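Local coordinates for protein beta-galactosidase (Bacillus circulans, PDB 4MAD) that probably hydrolyses terminal non-reducing beta-D-galactose residues from beta-D-galactosides, as a retaining glycosidase of family GH35 built on a (beta/alpha)8 barrel, at residues A[253-256]-A[257-260]; A[404-407]-A[408-411]; A[133-136]-A[137-141]; A[271-274]-A[275-279]; A[507-510]-A[511-514]. One frame throughout, in Å; residues are numbered along the deposited sequence.

Contact 1: residues A[253-256]-A[257-260]; sequences FDHW and GEEH
Glu258 OE1 takes the backbone N-H of His255 at 2.9 Å. The donor reaches OE1 from above the carboxylate plane, 64° out of it. A bridging water gives the same oxygen a second bond and donates also to Phe253 O, 2.7 Å from each acceptor, so that OE1 is gripped twice. The extended Glu258 chain starts with CG beside its own backbone N (chi1 -71°) and runs back beside His255, which lets OE1 reach that residue's amide. The amide of Glu258 itself closes the turn, Glu258 N donating to His255 O at 3.1 Å.

Two residues further on, the His260 ring brings ND1 to Asp254 OD2. This bond is 2.8 Å long and nearly straight, with the oxygen in the plane of the imidazole and using its syn lone pair, although ring and carboxylate planes stand 82° apart. The other oxygen of Asp254 is taken by His261 ND1, so one buried carboxylate serves two consecutive histidines and would probably favour positive charge on them.

Gly257, with its positive phi, occupies the third position of a type II beta turn from His255 to Glu258. The whole is a beta-turn loop following strand 244-249 of the TIM barrel, the strand that carries the predicted nucleophile Glu247.

Contact 2: residues A[404-407]-A[408-411]; sequences GAYG and KQAL
Gln409 folds its side chain back onto Tyr406 at a classic beta bulge, in which Tyr406 and Gly407 both face Leu445 on the adjoining strand. Its NE2 donates to Tyr406 O at 3.1 Å, with an N-H...O angle of 161°. The acceptor lies close to the amide plane of Gln409, whereas the donor stands above the carbonyl plane of Tyr406, 43° out of it. With CG set beside the backbone N (chi1 -61°), the glutamine places that atom 3.8 Å from Tyr406 CB, and a bend at chi2 then turns the amide towards the carbonyl.

Around this first shell, the backbone fixes the two partners. Gly407 pairs with Leu445 and Gln409 with Val443, both on strand 440-445, while Leu480 of strand 473-480 touches the side chains of Tyr406 and Gln409. The phenol is held at its far end by Gln483, to which Tyr406 OH is hydrogen-bonded. Lys408 NZ forms a salt bridge with Glu444 OE2. Gly407 adopts a positive phi that suits a residue without a side chain, and the chain turns its corner just beyond, at Lys408, after which Gln409 CG lies 3.6 Å from Gly407 O.

Contact 3: residues A[133-136]-A[137-141]; sequences FNQP and YLEKV
The backbone enters its first helical turn at Asn134, the N-cap, whose O accepts Leu138 N at 3.0 Å in a nearly straight bond (176°), and Gln135 O accepts Glu139 N at 3.1 Å one residue later. The bond from Lys140 N to Pro136 O is weak. Pro136 suits the first turn because amides there have no carbonyl four residues back within the helix to donate to, and the missing N-H of proline costs no helical bond.

Phe133, just ahead of the cap, swings its ring back over the helix start. With CG anti to the backbone N (chi1 -163°), ring atom CD1 comes 3.6 Å from Leu138 CD1, the leucine running roughly perpendicular to the phenylalanine. Tyr184 of helix 179-192 touches both of them and continues this apolar patch towards the next helix. On the exposed side, Gln135 and Glu139 are both extended beyond CG; NE2 of Gln135 reaches OE2 of Glu139 at 2.9 Å, but the bond is weak, bent to 129°. Tyr137 takes the CG2 methyl of Val141 over a ring face, 3.8 Å above the plane and away from the centre, while its hydroxyl is hydrogen-bonded to that of Tyr181. Lys140 reaches across to a salt bridge with Glu76.

This is the N-terminal end of helix 135-152, which lies between barrel strands 100-104 and 163-167: a helix start with Asn134 at the N-cap position, in a TIM-barrel beta-alpha-beta unit.

Contact 4: residues A[271-274]-A[275-279]; sequences TLEE and ILKQN
Thr271 opens the last turns of helix 265-276, its O receiving Ile275 N at 3.1 Å, while the CG1 branch of Ile275 runs back along the same carbonyl. Leu272 follows, with its carbonyl bonded to Leu276 N at 2.9 Å. Its side chain leans along the helix because CG stands anti to the backbone N (chi1 172°), and CD1 meets Leu276 CD1 at 3.7 Å. Val335 of helix 327-339 touches both leucines.

Glu273 is engaged twice by the same lysine: its O accepts Lys277 N, and its OE1 forms a salt bridge with Lys277 NZ at 3.0 Å. Bends at chi2 of the glutamate and at the last torsion of the lysine bring the two ends together; NZ meets OE1 from above the carboxylate plane, 58° out of it. Tyr339 OH also bonds OE1, and Lys338 bridges to OE2. Glu274, extended beyond CG, turns instead to the start of helix 227-237, where OE2 accepts Glu228 N and OE1 takes a weak bond from Ala227 N.

Beyond, the helix ends in a Schellman motif, with Asn279 at positive phi as the C-prime residue and its N bonded to Leu276 O at 2.9 Å. In chemical terms, two lysines and a tyrosine hydroxyl surround the Glu273 carboxylate, which would probably favour its ionised form, while Glu274 probably helps to stabilise the positive end of the neighbouring helix dipole.

Contact 5: residues A[507-510]-A[511-514]; sequences EVKE and NFPY
Lys509 O accepts Phe512 N at 3.4 Å, a weak bond that nonetheless marks the closure of a type II beta turn from Lys509 to Phe512. Asn511 takes the third position with a positive phi of 73°.

The turn brings the Lys509 side chain over the Phe512 ring. Lys509 starts with CG beside its backbone N (chi1 -49°) and bends at chi3, which sets CE 4.2 Å above the centre of the Phe512 ring in a CH-pi contact. NZ lies a little to one side of the normal, 4.6 Å from the ring centroid, which makes a cation-pi pair. At the edge of the same ring, Phe512 CD2 is 3.3 Å from Glu510 O.

Tyr514 also meets the lysine chain, its OH 3.3 Å from Lys509 CE. Val508 CG2 lies over one face of Tyr514, off its centre, the two side chains running antiparallel to each other.

Outside the loop, Glu510 OE2 accepts His581 N, and the His581 ring meets Tyr514 edge-to-face. Phe512 also meets the ring of Tyr423 on strand 419-424 and touches Tyr428 on strand 427-433, so this turn leading into strand 514-522 joins two all-beta parts of the chain.

Overall arrangement
Short-range pairings here finish the loops and helix ends of a multidomain glycosidase. Contacts 1, 3 and 4 belong to the family 35 barrel, yet their centres lie about 29 to 40 Å apart, with 1 and 3 on opposite sides of the chain's centre. Contact 1 is nearest to the predicted catalytic residues: its Phe253 side chain is about 9 Å from that of Glu247, and about 4 Å from a bound 2-(2-methoxyethoxy)ethanol, probably from the crystallisation liquor. In contact 4 the side chain of Ile275 is about 10 Å from that of Glu247. Contacts 2 and 5, in the beta-rich remainder, have centres about 25 Å apart; those of 2 and 4 are about 65 Å apart.

Contact 1: residues A[253-256]-A[257-260]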
loop_
_atom_site.group_PDB
_atom_site.type_symbol
_atom_site.label_atom_id
_atom_site.label_comp_id
_atom_site.label_asym_id
_atom_site.label_seq_id
_atom_site.Cartn_x
_atom_site.Cartn_y
_atom_site.Cartn_z
ATOM N N PHE A 253 -7.135 8.286 -4.870
ATOM C CA PHE A 253 -5.785 7.823 -5.133
ATOM C C PHE A 253 -5.512 7.676 -6.620
ATOM O O PHE A 253 -6.405 7.699 -7.394
ATOM C CB PHE A 253 -5.512 6.480 -4.511
ATOM C CG PHE A 253 -6.396 5.443 -4.994
ATOM C CD1 PHE A 253 -6.007 4.548 -5.933
ATOM C CD2 PHE A 253 -7.654 5.383 -4.526
ATOM C CE1 PHE A 253 -6.869 3.628 -6.367
ATOM C CE2 PHE A 253 -8.499 4.495 -4.975
ATOM C CZ PHE A 253 -8.101 3.609 -5.900
ATOM N N ASP A 254 -4.245 7.537 -6.956
ATOM C CA ASP A 254 -3.800 7.534 -8.330
ATOM C C ASP A 254 -3.168 6.195 -8.736
ATOM O O ASP A 254 -2.500 5.585 -7.982
ATOM C CB ASP A 254 -2.721 8.574 -8.542
ATOM C CG ASP A 254 -3.193 9.978 -8.336
ATOM O OD1 ASP A 254 -4.366 10.213 -8.408
ATOM O OD2 ASP A 254 -2.345 10.828 -8.122
ATOM N N HIS A 255 -3.416 5.821 -9.986
ATOM C CA HIS A 255 -2.670 4.779 -10.672
ATOM C C HIS A 255 -1.645 5.392 -11.646
ATOM O O HIS A 255 -1.858 6.435 -12.168
ATOM C CB HIS A 255 -3.583 3.884 -11.509
ATOM C CG HIS A 255 -4.760 3.293 -10.790
ATOM N ND1 HIS A 255 -4.638 2.419 -9.744
ATOM C CD2 HIS A 255 -6.077 3.391 -11.025
ATOM C CE1 HIS A 255 -5.822 2.017 -9.356
ATOM N NE2 HIS A 255 -6.713 2.568 -10.138
ATOM N N TRP A 256 -0.576 4.683 -11.946
ATOM C CA TRP A 256 0.375 5.220 -12.882
ATOM C C TRP A 256 -0.330 5.475 -14.226
ATOM O O TRP A 256 -1.094 4.717 -14.649
ATOM C CB TRP A 256 1.582 4.283 -13.066
ATOM C CG TRP A 256 2.421 4.173 -11.863
ATOM C CD1 TRP A 256 2.516 3.137 -11.034
ATOM C CD2 TRP A 256 3.318 5.163 -11.361
ATOM N NE1 TRP A 256 3.403 3.390 -10.041
ATOM C CE2 TRP A 256 3.914 4.639 -10.215
ATOM C CE3 TRP A 256 3.687 6.431 -11.778
ATOM C CZ2 TRP A 256 4.846 5.354 -9.477
ATOM C CZ3 TRP A 256 4.582 7.128 -11.036
ATOM C CH2 TRP A 256 5.148 6.597 -9.897
ATOM N N GLY A 257 -0.056 6.610 -14.823
ATOM C CA GLY A 257 -0.650 6.999 -16.070
ATOM C C GLY A 257 -1.916 7.842 -16.009
ATOM O O GLY A 257 -2.333 8.373 -16.995
ATOM N N GLU A 258 -2.487 7.944 -14.821
ATOM C CA GLU A 258 -3.652 8.788 -14.556
ATOM C C GLU A 258 -3.318 10.237 -14.299
ATOM O O GLU A 258 -2.238 10.525 -13.996
ATOM C CB GLU A 258 -4.457 8.225 -13.421
ATOM C CG GLU A 258 -5.159 6.999 -13.794
ATOM C CD GLU A 258 -5.824 6.282 -12.661
ATOM O OE1 GLU A 258 -5.735 6.707 -11.513
ATOM O OE2 GLU A 258 -6.417 5.272 -12.955
ATOM N N GLU A 259 -4.294 11.118 -14.448
ATOM C CA GLU A 259 -4.245 12.460 -13.949
ATOM C C GLU A 259 -4.387 12.399 -12.426
ATOM O O GLU A 259 -5.078 11.554 -11.937
ATOM C CB GLU A 259 -5.346 13.308 -14.562
ATOM C CG GLU A 259 -5.536 14.602 -13.850
ATOM C CD GLU A 259 -6.539 15.558 -14.505
ATOM O OE1 GLU A 259 -7.465 15.064 -15.116
ATOM O OE2 GLU A 259 -6.354 16.759 -14.346
ATOM N N HIS A 260 -3.712 13.286 -11.721
ATOM C CA HIS A 260 -3.746 13.285 -10.279
ATOM C C HIS A 260 -5.151 13.665 -9.828
ATOM O O HIS A 260 -5.685 14.621 -10.290
ATOM C CB HIS A 260 -2.721 14.279 -9.781
ATOM C CG HIS A 260 -2.711 14.508 -8.308
ATOM N ND1 HIS A 260 -2.600 13.498 -7.399
ATOM C CD2 HIS A 260 -2.742 15.649 -7.588
ATOM C CE1 HIS A 260 -2.582 14.000 -6.184
ATOM N NE2 HIS A 260 -2.679 15.304 -6.273
HETATM O O HOH W 1 -7.150 5.893 -9.319
#

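Contact 2: residues A[404-407]-A[408-411]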
loop_
_atom_site.group_PDB
_atom_site.type_symbol
_atom_site.label_atom_id
_atom_site.label_comp_id
_atom_site.label_asym_id
_atom_site.label_seq_id
_atom_site.Cartn_x
_atom_site.Cartn_y
_atom_site.Cartn_z
ATOM N N GLY A 404 19.555 -25.188 -30.009
ATOM C CA GLY A 404 19.191 -25.296 -31.382
ATOM C C GLY A 404 18.799 -23.980 -31.948
ATOM O O GLY A 404 18.344 -23.131 -31.252
ATOM N N ALA A 405 18.992 -23.836 -33.245
ATOM C CA ALA A 405 18.680 -22.621 -33.911
ATOM C C ALA A 405 17.248 -22.726 -34.374
ATOM O O ALA A 405 16.966 -23.303 -35.383
ATOM C CB ALA A 405 19.567 -22.436 -35.058
ATOM N N TYR A 406 16.344 -22.162 -33.595
ATOM C CA TYR A 406 14.937 -22.151 -33.910
ATOM C C TYR A 406 14.545 -21.190 -35.023
ATOM O O TYR A 406 13.501 -21.314 -35.576
ATOM C CB TYR A 406 14.106 -21.849 -32.678
ATOM C CG TYR A 406 14.028 -22.910 -31.621
ATOM C CD1 TYR A 406 12.912 -23.049 -30.865
ATOM C CD2 TYR A 406 15.034 -23.786 -31.406
ATOM C CE1 TYR A 406 12.819 -23.975 -29.915
ATOM C CE2 TYR A 406 14.931 -24.745 -30.466
ATOM C CZ TYR A 406 13.821 -24.840 -29.713
ATOM O OH TYR A 406 13.676 -25.753 -28.723
ATOM N N GLY A 407 15.360 -20.202 -35.295
ATOM C CA GLY A 407 14.950 -19.171 -36.215
ATOM C C GLY A 407 13.935 -18.180 -35.654
ATOM O O GLY A 407 13.899 -17.926 -34.511
ATOM N N LYS A 408 13.147 -17.587 -36.503
ATOM C CA LYS A 408 12.215 -16.614 -36.043
ATOM C C LYS A 408 11.088 -17.302 -35.293
ATOM O O LYS A 408 10.476 -18.215 -35.816
ATOM C CB LYS A 408 11.673 -15.897 -37.248
ATOM C CG LYS A 408 10.465 -15.107 -37.027
ATOM C CD LYS A 408 9.951 -14.623 -38.317
ATOM C CE LYS A 408 10.013 -13.158 -38.361
ATOM N NZ LYS A 408 11.348 -12.705 -38.771
ATOM N N GLN A 409 10.863 -16.872 -34.062
ATOM C CA GLN A 409 9.826 -17.423 -33.214
ATOM C C GLN A 409 9.046 -16.350 -32.477
ATOM O O GLN A 409 9.560 -15.340 -32.200
ATOM C CB GLN A 409 10.428 -18.333 -32.170
ATOM C CG GLN A 409 11.150 -19.495 -32.729
ATOM C CD GLN A 409 10.212 -20.520 -33.303
ATOM O OE1 GLN A 409 9.165 -20.697 -32.808
ATOM N NE2 GLN A 409 10.617 -21.189 -34.342
ATOM N N ALA A 410 7.814 -16.641 -32.148
ATOM C CA ALA A 410 7.058 -15.815 -31.277
ATOM C C ALA A 410 7.255 -16.320 -29.876
ATOM O O ALA A 410 6.976 -17.448 -29.591
ATOM C CB ALA A 410 5.651 -15.861 -31.607
ATOM N N LEU A 411 7.758 -15.451 -29.030
ATOM C CA LEU A 411 7.938 -15.778 -27.641
ATOM C C LEU A 411 6.723 -15.326 -26.882
ATOM O O LEU A 411 6.344 -14.216 -26.983
ATOM C CB LEU A 411 9.121 -15.048 -27.073
ATOM C CG LEU A 411 9.542 -15.501 -25.686
ATOM C CD1 LEU A 411 10.977 -15.689 -25.676
ATOM C CD2 LEU A 411 9.210 -14.512 -24.699
#

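Contact 3: residues A[133-136]-A[137-141]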
loop_
_atom_site.group_PDB
_atom_site.type_symbol
_atom_site.label_atom_id
_atom_site.label_comp_id
_atom_site.label_asym_id
_atom_site.label_seq_id
_atom_site.Cartn_x
_atom_site.Cartn_y
_atom_site.Cartn_z
ATOM N N PHE A 133 -15.249 -19.376 4.099
ATOM C CA PHE A 133 -15.144 -20.314 5.180
ATOM C C PHE A 133 -14.263 -21.500 4.759
ATOM O O PHE A 133 -14.730 -22.578 4.516
ATOM C CB PHE A 133 -16.525 -20.794 5.650
ATOM C CG PHE A 133 -16.509 -21.424 6.972
ATOM C CD1 PHE A 133 -16.208 -20.708 8.079
ATOM C CD2 PHE A 133 -16.787 -22.762 7.117
ATOM C CE1 PHE A 133 -16.179 -21.274 9.276
ATOM C CE2 PHE A 133 -16.750 -23.328 8.322
ATOM C CZ PHE A 133 -16.438 -22.572 9.419
ATOM N N ASN A 134 -12.982 -21.256 4.742
ATOM C CA ASN A 134 -11.960 -22.199 4.257
ATOM C C ASN A 134 -10.953 -22.573 5.327
ATOM O O ASN A 134 -10.338 -21.748 5.839
ATOM C CB ASN A 134 -11.230 -21.538 3.094
ATOM C CG ASN A 134 -10.104 -22.354 2.535
ATOM O OD1 ASN A 134 -10.325 -23.231 1.761
ATOM N ND2 ASN A 134 -8.920 -21.996 2.845
ATOM N N GLN A 135 -10.747 -23.845 5.598
ATOM C CA GLN A 135 -9.919 -24.220 6.736
ATOM C C GLN A 135 -8.474 -23.749 6.680
ATOM O O GLN A 135 -7.967 -23.252 7.621
ATOM C CB GLN A 135 -9.968 -25.746 7.006
ATOM C CG GLN A 135 -9.283 -26.196 8.284
ATOM C CD GLN A 135 -9.001 -27.698 8.269
ATOM O OE1 GLN A 135 -9.451 -28.390 7.395
ATOM N NE2 GLN A 135 -8.254 -28.190 9.240
ATOM N N PRO A 136 -7.810 -23.901 5.562
ATOM C CA PRO A 136 -6.436 -23.449 5.523
ATOM C C PRO A 136 -6.371 -21.930 5.719
ATOM O O PRO A 136 -5.565 -21.444 6.408
ATOM C CB PRO A 136 -5.989 -23.845 4.124
ATOM C CG PRO A 136 -6.850 -24.851 3.755
ATOM C CD PRO A 136 -8.141 -24.617 4.330
ATOM N N TYR A 137 -7.275 -21.229 5.091
ATOM C CA TYR A 137 -7.242 -19.790 5.247
ATOM C C TYR A 137 -7.497 -19.388 6.717
ATOM O O TYR A 137 -6.758 -18.686 7.301
ATOM C CB TYR A 137 -8.265 -19.201 4.325
ATOM C CG TYR A 137 -8.609 -17.766 4.541
ATOM C CD1 TYR A 137 -7.722 -16.792 4.270
ATOM C CD2 TYR A 137 -9.824 -17.402 5.010
ATOM C CE1 TYR A 137 -8.024 -15.483 4.479
ATOM C CE2 TYR A 137 -10.153 -16.111 5.196
ATOM C CZ TYR A 137 -9.256 -15.144 4.923
ATOM O OH TYR A 137 -9.553 -13.844 5.120
ATOM N N LEU A 138 -8.518 -19.911 7.330
ATOM C CA LEU A 138 -8.819 -19.550 8.721
ATOM C C LEU A 138 -7.715 -19.895 9.723
ATOM O O LEU A 138 -7.524 -19.218 10.688
ATOM C CB LEU A 138 -10.161 -20.118 9.152
ATOM C CG LEU A 138 -11.339 -19.589 8.350
ATOM C CD1 LEU A 138 -12.675 -20.171 8.728
ATOM C CD2 LEU A 138 -11.387 -18.140 8.504
ATOM N N GLU A 139 -7.017 -20.983 9.459
ATOM C CA GLU A 139 -5.947 -21.385 10.313
ATOM C C GLU A 139 -4.864 -20.314 10.335
ATOM O O GLU A 139 -4.297 -20.073 11.317
ATOM C CB GLU A 139 -5.317 -22.669 9.815
ATOM C CG GLU A 139 -6.190 -23.877 9.988
ATOM C CD GLU A 139 -5.472 -25.206 9.750
ATOM O OE1 GLU A 139 -4.291 -25.202 9.393
ATOM O OE2 GLU A 139 -6.128 -26.262 9.915
ATOM N N LYS A 140 -4.571 -19.758 9.184
ATOM C CA LYS A 140 -3.592 -18.692 9.091
ATOM C C LYS A 140 -4.056 -17.415 9.813
ATOM O O LYS A 140 -3.338 -16.814 10.525
ATOM C CB LYS A 140 -3.243 -18.394 7.627
ATOM C CG LYS A 140 -2.740 -19.572 6.832
ATOM C CD LYS A 140 -1.722 -20.376 7.527
ATOM C CE LYS A 140 -1.130 -21.421 6.585
ATOM N NZ LYS A 140 -0.391 -22.419 7.271
ATOM N N VAL A 141 -5.299 -17.056 9.616
ATOM C CA VAL A 141 -5.856 -15.880 10.236
ATOM C C VAL A 141 -5.810 -16.022 11.778
ATOM O O VAL A 141 -5.568 -15.109 12.474
ATOM C CB VAL A 141 -7.296 -15.700 9.797
ATOM C CG1 VAL A 141 -8.004 -14.689 10.561
ATOM C CG2 VAL A 141 -7.381 -15.435 8.325
#

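Contact 4: residues A[271-274]-A[275-279]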
loop_
_atom_site.group_PDB
_atom_site.type_symbol
_atom_site.label_atom_id
_atom_site.label_comp_id
_atom_site.label_asym_id
_atom_site.label_seq_id
_atom_site.Cartn_x
_atom_site.Cartn_y
_atom_site.Cartn_z
ATOM N N THR A 271 -20.552 17.768 1.118
ATOM C CA THR A 271 -20.867 16.426 1.566
ATOM C C THR A 271 -20.748 16.207 3.064
ATOM O O THR A 271 -21.501 15.506 3.619
ATOM C CB THR A 271 -20.153 15.304 0.788
ATOM O OG1 THR A 271 -20.549 15.335 -0.569
ATOM C CG2 THR A 271 -20.500 14.003 1.342
ATOM N N LEU A 272 -19.772 16.839 3.677
ATOM C CA LEU A 272 -19.574 16.712 5.087
ATOM C C LEU A 272 -20.783 17.267 5.826
ATOM O O LEU A 272 -21.249 16.695 6.731
ATOM C CB LEU A 272 -18.330 17.472 5.513
ATOM C CG LEU A 272 -18.072 17.609 7.006
ATOM C CD1 LEU A 272 -18.016 16.297 7.580
ATOM C CD2 LEU A 272 -16.851 18.315 7.276
ATOM N N GLU A 273 -21.274 18.415 5.394
ATOM C CA GLU A 273 -22.450 19.029 5.994
ATOM C C GLU A 273 -23.637 18.102 5.850
ATOM O O GLU A 273 -24.403 17.947 6.743
ATOM C CB GLU A 273 -22.774 20.371 5.356
ATOM C CG GLU A 273 -21.860 21.462 5.728
ATOM C CD GLU A 273 -22.310 22.167 6.993
ATOM O OE1 GLU A 273 -23.248 21.698 7.614
ATOM O OE2 GLU A 273 -21.727 23.170 7.343
ATOM N N GLU A 274 -23.731 17.443 4.707
ATOM C CA GLU A 274 -24.824 16.538 4.461
ATOM C C GLU A 274 -24.766 15.454 5.509
ATOM O O GLU A 274 -25.747 15.017 5.967
ATOM C CB GLU A 274 -24.739 15.941 3.056
ATOM C CG GLU A 274 -26.028 15.570 2.440
ATOM C CD GLU A 274 -25.897 14.758 1.123
ATOM O OE1 GLU A 274 -24.784 14.566 0.622
ATOM O OE2 GLU A 274 -26.929 14.315 0.633
ATOM N N ILE A 275 -23.583 14.994 5.799
ATOM C CA ILE A 275 -23.433 13.949 6.764
ATOM C C ILE A 275 -23.797 14.427 8.151
ATOM O O ILE A 275 -24.510 13.791 8.840
ATOM C CB ILE A 275 -21.992 13.437 6.811
ATOM C CG1 ILE A 275 -21.667 12.710 5.518
ATOM C CG2 ILE A 275 -21.763 12.586 8.006
ATOM C CD1 ILE A 275 -20.270 12.236 5.388
ATOM N N LEU A 276 -23.233 15.544 8.530
ATOM C CA LEU A 276 -23.337 16.031 9.891
ATOM C C LEU A 276 -24.778 16.421 10.280
ATOM O O LEU A 276 -25.182 16.241 11.387
ATOM C CB LEU A 276 -22.323 17.144 10.134
ATOM C CG LEU A 276 -20.851 16.816 9.937
ATOM C CD1 LEU A 276 -19.997 18.025 10.122
ATOM C CD2 LEU A 276 -20.484 15.782 10.936
ATOM N N LYS A 277 -25.487 16.988 9.326
ATOM C CA LYS A 277 -26.849 17.490 9.517
ATOM C C LYS A 277 -27.798 16.336 9.820
ATOM O O LYS A 277 -28.809 16.518 10.359
ATOM C CB LYS A 277 -27.322 18.295 8.318
ATOM C CG LYS A 277 -26.698 19.683 8.168
ATOM C CD LYS A 277 -27.657 20.644 7.488
ATOM C CE LYS A 277 -27.103 22.025 7.241
ATOM N NZ LYS A 277 -25.968 21.962 6.337
ATOM N N GLN A 278 -27.409 15.144 9.440
ATOM C CA GLN A 278 -28.194 13.930 9.665
ATOM C C GLN A 278 -27.786 13.275 10.968
ATOM O O GLN A 278 -28.143 12.185 11.233
ATOM C CB GLN A 278 -28.079 12.918 8.533
ATOM C CG GLN A 278 -28.710 13.318 7.304
ATOM C CD GLN A 278 -28.483 12.324 6.198
ATOM O OE1 GLN A 278 -27.542 12.444 5.482
ATOM N NE2 GLN A 278 -29.300 11.341 6.108
ATOM N N ASN A 279 -27.025 14.001 11.748
ATOM C CA ASN A 279 -26.478 13.500 12.973
ATOM C C ASN A 279 -25.544 12.326 12.699
ATOM O O ASN A 279 -25.447 11.413 13.464
ATOM C CB ASN A 279 -27.551 13.072 13.939
ATOM C CG ASN A 279 -27.081 13.121 15.349
ATOM O OD1 ASN A 279 -26.095 13.692 15.622
ATOM N ND2 ASN A 279 -27.799 12.502 16.246
#

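Contact 5: residues A[507-510]-A[511-514]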
loop_
_atom_site.group_PDB
_atom_site.type_symbol
_atom_site.label_atom_id
_atom_site.label_comp_id
_atom_site.label_asym_id
_atom_site.label_seq_id
_atom_site.Cartn_x
_atom_site.Cartn_y
_atom_site.Cartn_z
ATOM N N GLU A 507 30.809 1.427 -18.666
ATOM C CA GLU A 507 29.751 1.563 -19.663
ATOM C C GLU A 507 28.413 1.384 -18.974
ATOM O O GLU A 507 28.341 0.676 -18.019
ATOM C CB GLU A 507 29.971 0.449 -20.735
ATOM C CG GLU A 507 28.722 -0.107 -21.462
ATOM C CD GLU A 507 28.869 -1.530 -22.053
ATOM O OE1 GLU A 507 28.814 -1.692 -23.284
ATOM O OE2 GLU A 507 29.010 -2.500 -21.278
ATOM N N VAL A 508 27.377 2.007 -19.531
ATOM C CA VAL A 508 25.993 1.795 -19.124
ATOM C C VAL A 508 25.146 1.628 -20.386
ATOM O O VAL A 508 25.272 2.408 -21.328
ATOM C CB VAL A 508 25.455 2.977 -18.300
ATOM C CG1 VAL A 508 23.941 3.060 -18.419
ATOM C CG2 VAL A 508 25.876 2.844 -16.844
ATOM N N LYS A 509 24.293 0.606 -20.409
ATOM C CA LYS A 509 23.543 0.275 -21.605
ATOM C C LYS A 509 22.072 0.567 -21.468
ATOM O O LYS A 509 21.459 0.200 -20.527
ATOM C CB LYS A 509 23.709 -1.201 -21.932
ATOM C CG LYS A 509 25.080 -1.679 -21.926
ATOM C CD LYS A 509 25.186 -3.147 -22.322
ATOM C CE LYS A 509 25.329 -4.062 -21.176
ATOM N NZ LYS A 509 25.791 -5.377 -21.583
ATOM N N GLU A 510 21.528 1.238 -22.461
ATOM C CA GLU A 510 20.128 1.542 -22.468
ATOM C C GLU A 510 19.348 0.245 -22.522
ATOM O O GLU A 510 19.817 -0.692 -23.056
ATOM C CB GLU A 510 19.795 2.387 -23.654
ATOM C CG GLU A 510 20.480 3.680 -23.617
ATOM C CD GLU A 510 19.917 4.600 -22.553
ATOM O OE1 GLU A 510 18.946 5.261 -22.861
ATOM O OE2 GLU A 510 20.435 4.653 -21.447
ATOM N N ASN A 511 18.191 0.205 -21.906
ATOM C CA ASN A 511 17.322 -0.958 -21.921
ATOM C C ASN A 511 17.778 -2.133 -21.090
ATOM O O ASN A 511 17.139 -3.138 -21.063
ATOM C CB ASN A 511 16.947 -1.336 -23.330
ATOM C CG ASN A 511 16.079 -0.324 -23.951
ATOM O OD1 ASN A 511 16.334 0.119 -25.014
ATOM N ND2 ASN A 511 15.073 0.080 -23.264
ATOM N N PHE A 512 18.816 -1.897 -20.330
ATOM C CA PHE A 512 19.277 -2.793 -19.307
ATOM C C PHE A 512 19.207 -2.076 -17.947
ATOM O O PHE A 512 19.539 -0.947 -17.837
ATOM C CB PHE A 512 20.718 -3.182 -19.539
ATOM C CG PHE A 512 20.946 -4.089 -20.702
ATOM C CD1 PHE A 512 21.320 -5.390 -20.517
ATOM C CD2 PHE A 512 20.837 -3.644 -21.962
ATOM C CE1 PHE A 512 21.569 -6.181 -21.580
ATOM C CE2 PHE A 512 21.107 -4.439 -23.001
ATOM C CZ PHE A 512 21.440 -5.706 -22.812
ATOM N N PRO A 513 18.768 -2.767 -16.922
ATOM C CA PRO A 513 18.691 -2.111 -15.629
ATOM C C PRO A 513 20.070 -1.923 -15.045
ATOM O O PRO A 513 20.826 -2.827 -15.043
ATOM C CB PRO A 513 17.836 -3.074 -14.794
ATOM C CG PRO A 513 17.124 -3.828 -15.735
ATOM C CD PRO A 513 18.040 -4.031 -16.854
ATOM N N TYR A 514 20.323 -0.744 -14.519
ATOM C CA TYR A 514 21.541 -0.461 -13.816
ATOM C C TYR A 514 21.274 0.232 -12.504
ATOM O O TYR A 514 20.411 1.029 -12.424
ATOM C CB TYR A 514 22.441 0.423 -14.634
ATOM C CG TYR A 514 23.288 -0.267 -15.626
ATOM C CD1 TYR A 514 24.630 -0.487 -15.399
ATOM C CD2 TYR A 514 22.763 -0.692 -16.810
ATOM C CE1 TYR A 514 25.397 -1.096 -16.331
ATOM C CE2 TYR A 514 23.516 -1.306 -17.725
ATOM C CZ TYR A 514 24.822 -1.505 -17.504
ATOM O OH TYR A 514 25.555 -2.148 -18.438
#